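Local coordinates for Alr2269 protein (Nostoc sp., PDB 3MC9) that probably takes part, through its periplasmic POTRA domains, in the assembly and insertion of beta-barrel proteins at the outer membrane, as Omp85 relatives do, at residues E81-N86 with T111-N116; E103-I108 with S115-S120; P154-Q159 with Q193-A198; D163-A168 with I183-K188; K188-Q193 with L214-G219. All coordinates share one frame; numbering follows the deposited sequence.

Interaction 1 (E81-N86 with T111-N116); sequences ETQVYN and TGFFSN
Val84 and Phe114 make the buried, all-carbon side of this contact, while Gln83 and Phe113 make a partly exposed side with a polar edge. On the buried side the methyl CG2 of Val84 comes 3.7 Å from CZ of Phe114, meeting the ring obliquely. Val84 sets CG1 anti to the backbone N (chi1 173°), which leaves CG2 as the branch that reaches the phenyl group. A branched aliphatic residue suits this place, because it lies on the inner side of helix 81-86 and presents only carbon to the aromatic.

On the partly exposed side Gln83 bends at chi2 and brings its amide end against Phe113, with CG just behind it. Its NE2 stands 3.5 Å from CE2 of Phe113, at the ring edge and near the ring plane, with amide and ring planes 71° apart. The approach is van der Waals packing and not a hydrogen bond. The same NE2 lies 3.8 Å from CB of Thr111, whose hydroxyl is held by the carbonyl of Ile108. Gly112 has positive phi, which lets the chain leave helix 98-110 and turn into strand 114-124. Phe114 also packs on Leu80 and Ile108, and Val84 on Val69 of strand 62-71, so both POTRA helices meet here over the sheet; Thr111 O and Gly112 bond onward to Asn175 and Leu176 of the second POTRA domain.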
# COMPACT_ATOMS: atom_id res chain seq x y z
N GLU A 81 -3.68 6.04 12.59
CA GLU A 81 -4.43 7.28 12.43
C GLU A 81 -3.46 8.46 12.23
O GLU A 81 -3.66 9.32 11.36
CB GLU A 81 -5.32 7.52 13.65
CG GLU A 81 -6.50 8.42 13.37
CD GLU A 81 -7.22 8.88 14.63
OE1 GLU A 81 -7.27 8.11 15.61
OE2 GLU A 81 -7.75 10.00 14.64
N THR A 82 -2.42 8.48 13.05
CA THR A 82 -1.36 9.47 12.97
C THR A 82 -0.68 9.46 11.61
O THR A 82 -0.36 10.51 11.06
CB THR A 82 -0.32 9.23 14.07
OG1 THR A 82 -0.97 9.27 15.35
CG2 THR A 82 0.79 10.28 14.03
N GLN A 83 -0.44 8.26 11.09
CA GLN A 83 0.14 8.10 9.75
C GLN A 83 -0.70 8.84 8.71
O GLN A 83 -0.16 9.55 7.88
CB GLN A 83 0.21 6.62 9.35
CG GLN A 83 1.32 5.85 10.03
CD GLN A 83 2.69 6.21 9.48
OE1 GLN A 83 3.65 6.33 10.23
NE2 GLN A 83 2.78 6.41 8.18
N VAL A 84 -2.01 8.65 8.77
CA VAL A 84 -2.93 9.35 7.87
C VAL A 84 -2.82 10.88 8.05
O VAL A 84 -2.62 11.61 7.07
CB VAL A 84 -4.39 8.87 8.06
CG1 VAL A 84 -5.37 9.72 7.24
CG2 VAL A 84 -4.52 7.40 7.69
N TYR A 85 -2.92 11.35 9.29
CA TYR A 85 -2.90 12.80 9.57
C TYR A 85 -1.59 13.44 9.11
O TYR A 85 -1.60 14.54 8.59
CB TYR A 85 -3.21 13.12 11.05
CG TYR A 85 -4.70 13.14 11.38
CD1 TYR A 85 -5.54 14.13 10.87
CD2 TYR A 85 -5.27 12.18 12.21
CE1 TYR A 85 -6.90 14.16 11.16
CE2 TYR A 85 -6.64 12.20 12.51
CZ TYR A 85 -7.44 13.19 11.99
OH TYR A 85 -8.79 13.19 12.28
N ASN A 86 -0.48 12.71 9.26
CA ASN A 86 0.83 13.16 8.79
C ASN A 86 0.96 13.50 7.30
O ASN A 86 1.83 14.28 6.93
CB ASN A 86 1.90 12.09 9.08
CG ASN A 86 2.29 12.02 10.54
OD1 ASN A 86 1.86 12.82 11.38
ND2 ASN A 86 3.11 11.03 10.85
N THR A 111 2.05 5.92 2.15
CA THR A 111 2.62 5.43 3.41
C THR A 111 2.86 3.92 3.37
O THR A 111 3.70 3.42 4.10
CB THR A 111 1.70 5.72 4.61
OG1 THR A 111 0.52 4.89 4.54
CG2 THR A 111 1.33 7.20 4.65
N GLY A 112 2.10 3.20 2.56
CA GLY A 112 2.30 1.76 2.40
C GLY A 112 1.56 0.87 3.38
O GLY A 112 1.60 -0.35 3.23
N PHE A 113 0.88 1.44 4.38
CA PHE A 113 0.23 0.60 5.39
C PHE A 113 -1.20 0.15 5.06
O PHE A 113 -1.75 -0.67 5.80
CB PHE A 113 0.22 1.29 6.75
CG PHE A 113 1.57 1.49 7.35
CD1 PHE A 113 2.28 0.42 7.86
CD2 PHE A 113 2.12 2.77 7.45
CE1 PHE A 113 3.54 0.61 8.43
CE2 PHE A 113 3.36 2.96 8.02
CZ PHE A 113 4.07 1.88 8.52
N PHE A 114 -1.79 0.64 3.97
CA PHE A 114 -3.21 0.40 3.70
C PHE A 114 -3.51 -0.28 2.38
O PHE A 114 -2.87 0.01 1.38
CB PHE A 114 -3.96 1.72 3.72
CG PHE A 114 -3.67 2.53 4.92
CD1 PHE A 114 -4.32 2.28 6.12
CD2 PHE A 114 -2.69 3.51 4.88
CE1 PHE A 114 -4.02 3.02 7.25
CE2 PHE A 114 -2.40 4.25 5.98
CZ PHE A 114 -3.05 4.01 7.18
N SER A 115 -4.52 -1.15 2.39
CA SER A 115 -4.95 -1.85 1.18
C SER A 115 -6.05 -1.07 0.45
O SER A 115 -6.22 -1.19 -0.76
CB SER A 115 -5.44 -3.27 1.53
OG SER A 115 -6.33 -3.26 2.66
N ASN A 116 -6.81 -0.26 1.19
CA ASN A 116 -7.83 0.59 0.59
C ASN A 116 -7.94 1.93 1.31
O ASN A 116 -7.76 2.01 2.52
CB ASN A 116 -9.20 -0.12 0.58
CG ASN A 116 -10.19 0.51 -0.40
OD1 ASN A 116 -11.40 0.55 -0.14
ND2 ASN A 116 -9.69 1.01 -1.54

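Interaction 2 (E103-I108 with S115-S120); sequences EDINAI and SNVQAS
Helix 103-108 runs nearly antiparallel to strand 116-120, with 155° between their directions, and the two short axes approach to 8.1 Å, Ile105 facing Val117. Aliphatic side chains meet between them, and no hydrogen bond crosses. Val117 is central. Its CG2 meets CG2 of Ile108 at 3.6 Å, and its CG1 lies 3.9 Å from CG2 of Ile105, so that the two isoleucines, one helical turn apart, both rest on one valine. Ile105 and Val117 lie alongside each other, pointing oppositely, whereas Ile108 crosses Val117 at a slant.

The longer branch of Ile105 reaches further along the strand. Its CG1 is anti to the carbonyl carbon (chi1 -71°) and the chain is extended at chi2, which carries CD1 beyond Val117 to within 3.7 Å of CB of Ala119. The same CD1 lies 3.5 Å from the backbone N of Ala119. A small residue suits this position because the isoleucine tip can settle against the strand backbone; Val117 and Ala119 both point to the helix, as alternate strand residues do, and Gln118 between them points away. Ile108 is the more deeply buried of the two isoleucines and also touches Phe132 and Val134 of strand 127-136. The contact belongs to the beta-alpha-alpha-beta-beta order of the POTRA fold (62-71, 78-87, 98-110, 114-124, 127-136), whose two helices lie against the sheet.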
# COMPACT_ATOMS: atom_id res chain seq x y z
N GLU A 103 -5.26 13.61 -4.18
CA GLU A 103 -3.86 13.68 -3.78
C GLU A 103 -3.63 13.22 -2.32
O GLU A 103 -2.63 12.56 -2.02
CB GLU A 103 -3.44 15.12 -3.97
CG GLU A 103 -2.02 15.45 -3.97
CD GLU A 103 -1.82 16.85 -4.51
OE1 GLU A 103 -2.27 17.14 -5.66
OE2 GLU A 103 -1.23 17.67 -3.79
N ASP A 104 -4.54 13.56 -1.42
CA ASP A 104 -4.46 13.08 -0.05
C ASP A 104 -4.64 11.54 0.01
O ASP A 104 -3.94 10.86 0.77
CB ASP A 104 -5.54 13.73 0.83
CG ASP A 104 -5.22 15.19 1.19
OD1 ASP A 104 -4.07 15.68 0.95
OD2 ASP A 104 -6.14 15.83 1.73
N ILE A 105 -5.60 11.02 -0.76
CA ILE A 105 -5.81 9.58 -0.89
C ILE A 105 -4.50 8.89 -1.36
O ILE A 105 -4.05 7.94 -0.71
CB ILE A 105 -6.99 9.27 -1.84
CG1 ILE A 105 -8.32 9.67 -1.16
CG2 ILE A 105 -6.99 7.80 -2.27
CD1 ILE A 105 -9.56 9.61 -2.04
N ASN A 106 -3.89 9.40 -2.44
CA ASN A 106 -2.60 8.90 -2.95
C ASN A 106 -1.49 8.91 -1.90
O ASN A 106 -0.70 7.97 -1.81
CB ASN A 106 -2.12 9.71 -4.17
CG ASN A 106 -3.06 9.58 -5.36
OD1 ASN A 106 -3.96 8.74 -5.35
ND2 ASN A 106 -2.87 10.44 -6.38
N ALA A 107 -1.44 9.97 -1.11
CA ALA A 107 -0.43 10.10 -0.06
C ALA A 107 -0.69 9.10 1.06
O ALA A 107 0.23 8.54 1.62
CB ALA A 107 -0.40 11.52 0.46
N ILE A 108 -1.95 8.82 1.36
CA ILE A 108 -2.25 7.79 2.35
C ILE A 108 -1.75 6.42 1.85
O ILE A 108 -1.09 5.67 2.59
CB ILE A 108 -3.75 7.79 2.72
CG1 ILE A 108 -4.10 9.10 3.45
CG2 ILE A 108 -4.10 6.60 3.62
CD1 ILE A 108 -5.61 9.45 3.44
N SER A 115 -4.52 -1.15 2.39
CA SER A 115 -4.95 -1.85 1.18
C SER A 115 -6.05 -1.07 0.45
O SER A 115 -6.22 -1.19 -0.76
CB SER A 115 -5.44 -3.27 1.53
OG SER A 115 -6.33 -3.26 2.66
N ASN A 116 -6.81 -0.26 1.19
CA ASN A 116 -7.83 0.59 0.59
C ASN A 116 -7.94 1.93 1.31
O ASN A 116 -7.76 2.01 2.52
CB ASN A 116 -9.20 -0.12 0.58
CG ASN A 116 -10.19 0.51 -0.40
OD1 ASN A 116 -11.40 0.55 -0.14
ND2 ASN A 116 -9.69 1.01 -1.54
N VAL A 117 -8.22 2.97 0.53
CA VAL A 117 -8.35 4.33 1.00
C VAL A 117 -9.39 5.05 0.17
O VAL A 117 -9.35 5.01 -1.07
CB VAL A 117 -7.03 5.11 0.84
CG1 VAL A 117 -7.19 6.52 1.41
CG2 VAL A 117 -5.87 4.37 1.49
N GLN A 118 -10.34 5.70 0.83
CA GLN A 118 -11.26 6.60 0.14
C GLN A 118 -11.57 7.83 0.98
O GLN A 118 -11.39 7.83 2.19
CB GLN A 118 -12.55 5.86 -0.21
CG GLN A 118 -13.19 5.14 0.95
CD GLN A 118 -14.41 4.31 0.54
OE1 GLN A 118 -15.53 4.83 0.44
NE2 GLN A 118 -14.20 3.02 0.33
N ALA A 119 -12.04 8.86 0.30
CA ALA A 119 -12.53 10.07 0.95
C ALA A 119 -14.04 10.13 0.78
O ALA A 119 -14.57 10.03 -0.35
CB ALA A 119 -11.89 11.28 0.35
N SER A 120 -14.73 10.29 1.90
CA SER A 120 -16.18 10.44 1.93
C SER A 120 -16.53 11.85 2.49
O SER A 120 -16.32 12.11 3.67
CB SER A 120 -16.77 9.32 2.80
OG SER A 120 -18.19 9.37 2.82

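Interaction 3 (P154-Q159 with Q193-A198); sequences PSVLPQ and QGYVLA
The unusual feature here is a CH-pi contact, with a valine methyl seated over the centre of a tyrosine ring. It bridges two loops that lack regular secondary structure. CG2 of Val156 lies 3.7 Å from the centroid of the Tyr195 ring and 12° off the ring normal. The two side chains come from opposite directions. Val156 places CG2 between its backbone N and carbonyl carbon, while CG1, anti to the carbonyl carbon (chi1 -53°), reaches toward the phenol end and lies 3.8 Å from OH of Tyr195. Both methyls thus lie above one face, CG2 over the centre and CG1 over the phenol end. A flat, broad aromatic suits the place because its face can receive both branches at once.

The loop 193-198 follows helix 176-192, which ends in a Schellman motif: Tyr195 N bonds to Tyr190 O and Gly194 N to Gln191 O, with Gly194 in the C-prime position at positive phi. This turn brings Tyr195 back toward segment 154-159 in the POTRA domain. On that side Ser155 forms an ST turn, its OG accepting from Leu157 N at 3.0 Å. The CD2 of Leu157 reaches CG of Gln193 at 3.7 Å, and the leucine side chain continues onto Leu186 and Tyr190 of the helix.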
# COMPACT_ATOMS: atom_id res chain seq x y z
N PRO A 154 7.64 -23.64 -12.88
CA PRO A 154 8.28 -23.42 -11.58
C PRO A 154 9.39 -22.36 -11.61
O PRO A 154 10.05 -22.17 -12.65
CB PRO A 154 8.83 -24.80 -11.21
CG PRO A 154 8.90 -25.58 -12.47
CD PRO A 154 8.03 -24.92 -13.50
N SER A 155 9.57 -21.66 -10.49
CA SER A 155 10.55 -20.57 -10.39
C SER A 155 11.97 -21.09 -10.61
O SER A 155 12.32 -22.16 -10.14
CB SER A 155 10.48 -19.88 -9.03
OG SER A 155 11.53 -18.92 -8.89
N VAL A 156 12.79 -20.32 -11.31
CA VAL A 156 14.18 -20.67 -11.45
C VAL A 156 15.02 -20.37 -10.20
O VAL A 156 16.18 -20.72 -10.16
CB VAL A 156 14.84 -19.98 -12.67
CG1 VAL A 156 14.03 -20.25 -13.95
CG2 VAL A 156 15.03 -18.49 -12.40
N LEU A 157 14.45 -19.71 -9.19
CA LEU A 157 15.22 -19.43 -7.97
C LEU A 157 14.93 -20.46 -6.88
O LEU A 157 13.87 -21.08 -6.87
CB LEU A 157 14.94 -18.02 -7.44
CG LEU A 157 15.51 -16.86 -8.26
CD1 LEU A 157 15.13 -15.53 -7.62
CD2 LEU A 157 17.04 -16.99 -8.45
N PRO A 158 15.89 -20.64 -5.96
CA PRO A 158 15.64 -21.60 -4.88
C PRO A 158 14.27 -21.35 -4.23
O PRO A 158 13.79 -20.21 -4.18
CB PRO A 158 16.79 -21.35 -3.90
CG PRO A 158 17.87 -20.71 -4.69
CD PRO A 158 17.21 -19.98 -5.83
N GLN A 159 13.67 -22.43 -3.74
CA GLN A 159 12.33 -22.38 -3.15
C GLN A 159 12.26 -21.40 -1.99
O GLN A 159 11.23 -20.78 -1.74
CB GLN A 159 11.91 -23.78 -2.66
CG GLN A 159 10.46 -23.86 -2.12
CD GLN A 159 10.38 -23.89 -0.61
OE1 GLN A 159 10.50 -24.94 0.01
NE2 GLN A 159 10.16 -22.73 -0.00
N GLN A 193 21.81 -14.47 -10.89
CA GLN A 193 21.75 -15.82 -11.43
C GLN A 193 21.64 -15.89 -12.94
O GLN A 193 21.42 -16.98 -13.48
CB GLN A 193 20.57 -16.59 -10.83
CG GLN A 193 20.64 -16.74 -9.34
CD GLN A 193 22.00 -17.24 -8.88
OE1 GLN A 193 22.51 -18.27 -9.35
NE2 GLN A 193 22.60 -16.50 -7.97
N GLY A 194 21.81 -14.76 -13.63
CA GLY A 194 21.80 -14.72 -15.11
C GLY A 194 20.49 -14.27 -15.75
O GLY A 194 20.42 -14.15 -16.97
N TYR A 195 19.46 -14.02 -14.93
CA TYR A 195 18.12 -13.60 -15.41
C TYR A 195 18.01 -12.08 -15.26
O TYR A 195 17.41 -11.57 -14.31
CB TYR A 195 17.04 -14.32 -14.62
CG TYR A 195 17.10 -15.82 -14.87
CD1 TYR A 195 18.00 -16.62 -14.16
CD2 TYR A 195 16.31 -16.43 -15.85
CE1 TYR A 195 18.10 -18.00 -14.42
CE2 TYR A 195 16.40 -17.80 -16.11
CZ TYR A 195 17.30 -18.58 -15.39
OH TYR A 195 17.40 -19.95 -15.62
N VAL A 196 18.65 -11.38 -16.20
CA VAL A 196 18.85 -9.95 -16.06
C VAL A 196 17.66 -9.11 -16.57
O VAL A 196 17.75 -7.88 -16.59
CB VAL A 196 20.14 -9.51 -16.75
CG1 VAL A 196 21.36 -10.31 -16.20
CG2 VAL A 196 20.04 -9.67 -18.25
N LEU A 197 16.58 -9.77 -17.00
CA LEU A 197 15.42 -9.08 -17.57
C LEU A 197 14.15 -9.40 -16.79
O LEU A 197 13.05 -9.17 -17.25
CB LEU A 197 15.25 -9.46 -19.05
CG LEU A 197 16.41 -9.03 -19.93
CD1 LEU A 197 16.30 -9.55 -21.38
CD2 LEU A 197 16.53 -7.51 -19.90
N ALA A 198 14.33 -9.94 -15.59
CA ALA A 198 13.23 -10.39 -14.73
C ALA A 198 12.41 -9.20 -14.22
O ALA A 198 12.97 -8.22 -13.79
CB ALA A 198 13.81 -11.18 -13.55

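Interaction 4 (D163-A168 with I183-K188); sequences DEIFRA and IKELTK
Ile165 and Phe166, neighbours on helix 163-166, meet helix 183-188 in different ways. Ile165 directs both of its branches across. CD1 comes 3.7 Å from CA of Leu186, the chain extended at chi2 (165°), while CG2 lies 4.0 Å from CD of Glu185. That methyl runs along the whole Glu185 side chain, from CB to the carboxylate, at the exposed rim of the contact. Ile183 N meets the Phe166 ring obliquely, 3.6 Å from CZ of Phe166, and the same CZ lies 4.1 Å from CG1 of Ile183. CG2 of Ile165 stands 4.0 Å above the plane of the Phe166 ring, over its centre, so a methyl of Ile165 covers one face of the neighbouring ring. Isoleucine gives the branched apolar surface and phenylalanine the reach into the core, where it also touches Val143 and Leu214. This is the pairing of two helices against one face of a three-stranded sheet, as in the POTRA fold.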
# COMPACT_ATOMS: atom_id res chain seq x y z
N ASP A 163 11.38 -16.29 1.30
CA ASP A 163 11.55 -16.24 2.76
C ASP A 163 12.85 -15.55 3.18
O ASP A 163 12.84 -14.73 4.07
CB ASP A 163 11.49 -17.64 3.39
CG ASP A 163 10.11 -18.29 3.25
OD1 ASP A 163 9.08 -17.57 3.19
OD2 ASP A 163 10.07 -19.55 3.20
N GLU A 164 13.96 -15.86 2.53
CA GLU A 164 15.25 -15.25 2.90
C GLU A 164 15.19 -13.73 2.79
O GLU A 164 15.71 -13.02 3.65
CB GLU A 164 16.43 -15.78 2.04
CG GLU A 164 16.37 -17.26 1.73
CD GLU A 164 17.67 -17.84 1.12
OE1 GLU A 164 18.45 -17.08 0.49
OE2 GLU A 164 17.88 -19.06 1.27
N ILE A 165 14.54 -13.22 1.75
CA ILE A 165 14.49 -11.78 1.54
C ILE A 165 13.44 -11.09 2.40
O ILE A 165 13.68 -10.04 2.93
CB ILE A 165 14.21 -11.43 0.06
CG1 ILE A 165 15.32 -11.99 -0.84
CG2 ILE A 165 14.10 -9.92 -0.13
CD1 ILE A 165 14.96 -12.02 -2.28
N PHE A 166 12.27 -11.70 2.54
CA PHE A 166 11.11 -11.05 3.14
C PHE A 166 10.85 -11.45 4.61
O PHE A 166 10.07 -10.80 5.31
CB PHE A 166 9.88 -11.32 2.26
CG PHE A 166 9.94 -10.66 0.90
CD1 PHE A 166 9.67 -9.30 0.77
CD2 PHE A 166 10.27 -11.39 -0.24
CE1 PHE A 166 9.73 -8.67 -0.48
CE2 PHE A 166 10.34 -10.76 -1.51
CZ PHE A 166 10.07 -9.40 -1.63
N ARG A 167 11.54 -12.50 5.07
CA ARG A 167 11.38 -13.07 6.42
C ARG A 167 11.23 -12.01 7.52
O ARG A 167 10.33 -12.08 8.35
CB ARG A 167 12.59 -13.95 6.77
CG ARG A 167 12.29 -15.08 7.69
CD ARG A 167 13.57 -15.81 8.08
NE ARG A 167 14.01 -16.77 7.06
CZ ARG A 167 15.22 -16.80 6.50
NH1 ARG A 167 16.17 -15.92 6.83
NH2 ARG A 167 15.49 -17.72 5.58
N ALA A 168 12.15 -11.05 7.50
CA ALA A 168 12.23 -10.00 8.49
C ALA A 168 10.94 -9.18 8.63
O ALA A 168 10.70 -8.59 9.67
CB ALA A 168 13.42 -9.07 8.15
N ILE A 183 11.46 -6.43 -3.08
CA ILE A 183 11.26 -6.75 -4.50
C ILE A 183 12.49 -6.36 -5.31
O ILE A 183 12.93 -7.08 -6.19
CB ILE A 183 9.99 -6.07 -5.07
CG1 ILE A 183 8.74 -6.76 -4.50
CG2 ILE A 183 10.00 -6.15 -6.62
CD1 ILE A 183 7.39 -6.01 -4.69
N LYS A 184 13.06 -5.22 -4.98
CA LYS A 184 14.30 -4.77 -5.60
C LYS A 184 15.44 -5.75 -5.32
O LYS A 184 16.26 -6.04 -6.19
CB LYS A 184 14.68 -3.39 -5.07
CG LYS A 184 13.77 -2.27 -5.59
CD LYS A 184 14.51 -0.94 -5.73
CE LYS A 184 13.81 -0.02 -6.75
NZ LYS A 184 14.38 -0.14 -8.14
N GLU A 185 15.51 -6.23 -4.09
CA GLU A 185 16.51 -7.24 -3.74
C GLU A 185 16.27 -8.56 -4.52
O GLU A 185 17.21 -9.15 -5.03
CB GLU A 185 16.54 -7.40 -2.23
CG GLU A 185 17.64 -8.31 -1.69
CD GLU A 185 17.73 -8.31 -0.17
OE1 GLU A 185 17.14 -7.43 0.48
OE2 GLU A 185 18.42 -9.20 0.37
N LEU A 186 15.01 -8.99 -4.67
CA LEU A 186 14.65 -10.16 -5.51
C LEU A 186 15.13 -10.00 -6.95
O LEU A 186 15.76 -10.90 -7.53
CB LEU A 186 13.12 -10.30 -5.58
CG LEU A 186 12.42 -11.66 -5.53
CD1 LEU A 186 11.04 -11.59 -6.27
CD2 LEU A 186 13.27 -12.83 -6.01
N THR A 187 14.82 -8.84 -7.53
CA THR A 187 15.24 -8.47 -8.87
C THR A 187 16.73 -8.60 -9.07
O THR A 187 17.18 -9.18 -10.06
CB THR A 187 14.81 -7.01 -9.16
OG1 THR A 187 13.40 -6.93 -9.08
CG2 THR A 187 15.27 -6.55 -10.51
N LYS A 188 17.49 -8.06 -8.12
CA LYS A 188 18.96 -8.22 -8.12
C LYS A 188 19.39 -9.69 -8.00
O LYS A 188 20.36 -10.09 -8.63
CB LYS A 188 19.57 -7.37 -7.01
CG LYS A 188 21.08 -7.45 -6.90
CD LYS A 188 21.77 -7.12 -8.22
CE LYS A 188 23.26 -6.78 -7.98
NZ LYS A 188 23.99 -7.94 -7.38

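Interaction 5 (K188-Q193 with L214-G219); sequences KRYQDQ and LQVAEG
OE2 of Glu218 is gripped by two hydroxyls: the phenol of Tyr190 donates to it at 2.5 Å from OH, and OG of Ser155 bonds to it as well. The tyrosine bond is short. The oxygen lies at the edge of the tyrosine ring and in its plane, and the phenol meets the carboxylate on the anti side, 20° out of the carboxylate plane; ring and carboxylate planes stand 67° apart. The extended chain of Glu218 (chi2 -169°) carries the carboxylate to the phenol. The other oxygen, OE1, bonds to the backbone N of Val156, so both oxygens of this buried carboxylate are satisfied. Such a surround would be expected to stabilise its charge.

In this POTRA domain the contact joins the last turn of helix 176-192 to the end of strand 211-217, the middle strand of the three-stranded sheet, and to the residue after it. Tyrosine suits the place because its ring can lie in the apolar layer while the hydroxyl serves the acid beyond. The apolar part is made by Val216, whose CG1 lies 3.8 Å from CE2 of Tyr190 and meets the ring obliquely. The ring rests on Ala198 besides, and both Tyr190 and Val216 touch Ile145 of strand 142-146.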
# COMPACT_ATOMS: atom_id res chain seq x y z
N LYS A 188 17.49 -8.06 -8.12
CA LYS A 188 18.96 -8.22 -8.12
C LYS A 188 19.39 -9.69 -8.00
O LYS A 188 20.36 -10.09 -8.63
CB LYS A 188 19.57 -7.37 -7.01
CG LYS A 188 21.08 -7.45 -6.90
CD LYS A 188 21.77 -7.12 -8.22
CE LYS A 188 23.26 -6.78 -7.98
NZ LYS A 188 23.99 -7.94 -7.38
N ARG A 189 18.67 -10.49 -7.22
CA ARG A 189 18.98 -11.93 -7.18
C ARG A 189 18.75 -12.62 -8.53
O ARG A 189 19.54 -13.47 -8.92
CB ARG A 189 18.19 -12.65 -6.09
CG ARG A 189 18.67 -12.35 -4.68
CD ARG A 189 19.87 -13.19 -4.26
NE ARG A 189 19.57 -14.62 -4.35
CZ ARG A 189 20.06 -15.46 -5.26
NH1 ARG A 189 20.92 -15.03 -6.18
NH2 ARG A 189 19.69 -16.75 -5.24
N TYR A 190 17.66 -12.30 -9.23
CA TYR A 190 17.49 -12.84 -10.58
C TYR A 190 18.67 -12.48 -11.43
O TYR A 190 19.22 -13.32 -12.11
CB TYR A 190 16.23 -12.28 -11.26
CG TYR A 190 15.00 -12.97 -10.80
CD1 TYR A 190 14.77 -14.28 -11.16
CD2 TYR A 190 14.09 -12.34 -9.99
CE1 TYR A 190 13.66 -14.95 -10.75
CE2 TYR A 190 12.97 -13.00 -9.57
CZ TYR A 190 12.77 -14.30 -9.95
OH TYR A 190 11.65 -14.97 -9.54
N GLN A 191 19.06 -11.22 -11.37
CA GLN A 191 20.16 -10.75 -12.16
C GLN A 191 21.46 -11.52 -11.87
O GLN A 191 22.16 -11.97 -12.79
CB GLN A 191 20.36 -9.26 -11.95
CG GLN A 191 21.51 -8.67 -12.76
CD GLN A 191 21.67 -7.20 -12.52
OE1 GLN A 191 20.80 -6.40 -12.85
NE2 GLN A 191 22.78 -6.82 -11.92
N ASP A 192 21.77 -11.68 -10.58
CA ASP A 192 22.94 -12.44 -10.15
C ASP A 192 22.98 -13.84 -10.74
O ASP A 192 24.04 -14.34 -11.07
CB ASP A 192 22.95 -12.59 -8.64
CG ASP A 192 23.28 -11.30 -7.93
OD1 ASP A 192 23.88 -10.40 -8.55
OD2 ASP A 192 22.92 -11.18 -6.75
N GLN A 193 21.81 -14.47 -10.89
CA GLN A 193 21.75 -15.82 -11.43
C GLN A 193 21.64 -15.89 -12.94
O GLN A 193 21.42 -16.98 -13.48
CB GLN A 193 20.57 -16.59 -10.83
CG GLN A 193 20.64 -16.74 -9.34
CD GLN A 193 22.00 -17.24 -8.88
OE1 GLN A 193 22.51 -18.27 -9.35
NE2 GLN A 193 22.60 -16.50 -7.97
N LEU A 214 3.76 -12.67 -5.43
CA LEU A 214 4.45 -11.89 -6.46
C LEU A 214 4.58 -12.72 -7.74
O LEU A 214 5.27 -13.73 -7.78
CB LEU A 214 5.84 -11.48 -6.00
CG LEU A 214 5.94 -10.71 -4.69
CD1 LEU A 214 7.43 -10.50 -4.33
CD2 LEU A 214 5.19 -9.39 -4.83
N GLN A 215 3.88 -12.28 -8.77
CA GLN A 215 3.94 -12.89 -10.08
C GLN A 215 5.15 -12.28 -10.77
O GLN A 215 5.23 -11.06 -10.83
CB GLN A 215 2.66 -12.52 -10.80
CG GLN A 215 2.26 -13.42 -11.93
CD GLN A 215 0.75 -13.29 -12.22
OE1 GLN A 215 0.30 -12.31 -12.81
NE2 GLN A 215 -0.02 -14.28 -11.77
N VAL A 216 6.07 -13.12 -11.26
CA VAL A 216 7.31 -12.67 -11.89
C VAL A 216 7.47 -13.29 -13.28
O VAL A 216 7.31 -14.50 -13.44
CB VAL A 216 8.56 -13.05 -11.05
CG1 VAL A 216 9.82 -12.51 -11.69
CG2 VAL A 216 8.43 -12.52 -9.65
N ALA A 217 7.77 -12.46 -14.27
CA ALA A 217 8.20 -12.91 -15.59
C ALA A 217 9.69 -13.05 -15.47
O ALA A 217 10.41 -12.09 -15.55
CB ALA A 217 7.83 -11.90 -16.68
N GLU A 218 10.16 -14.26 -15.22
CA GLU A 218 11.56 -14.49 -14.90
C GLU A 218 12.45 -14.43 -16.11
O GLU A 218 13.60 -14.04 -16.01
CB GLU A 218 11.71 -15.87 -14.23
CG GLU A 218 10.91 -15.97 -12.94
CD GLU A 218 11.23 -17.20 -12.13
OE1 GLU A 218 11.46 -18.27 -12.72
OE2 GLU A 218 11.20 -17.09 -10.88
N GLY A 219 11.93 -14.84 -17.25
CA GLY A 219 12.76 -15.00 -18.42
C GLY A 219 13.36 -16.38 -18.46
O GLY A 219 13.31 -17.13 -17.47

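In the fold
The five contacts fall into two groups, one in each of two successive POTRA domains. Interactions 1 and 2 have centres 8 Å apart and share the corner at Ser115 and Asn116; they meet where Val84 CG1 lies 3.8 Å from Ile108 CD1. Interactions 3, 4 and 5 form the second group. Interactions 3 and 5 are closest, with centres 4 Å apart, share Gln193, and also touch where Tyr195 CE2 lies 3.4 Å from Gly219 O. Interaction 4 reaches interaction 5 through Leu214 and interaction 3 through Leu157 and Leu186. Between groups there is no touch: the nearest atoms of interactions 1 and 4 are about 11 Å apart.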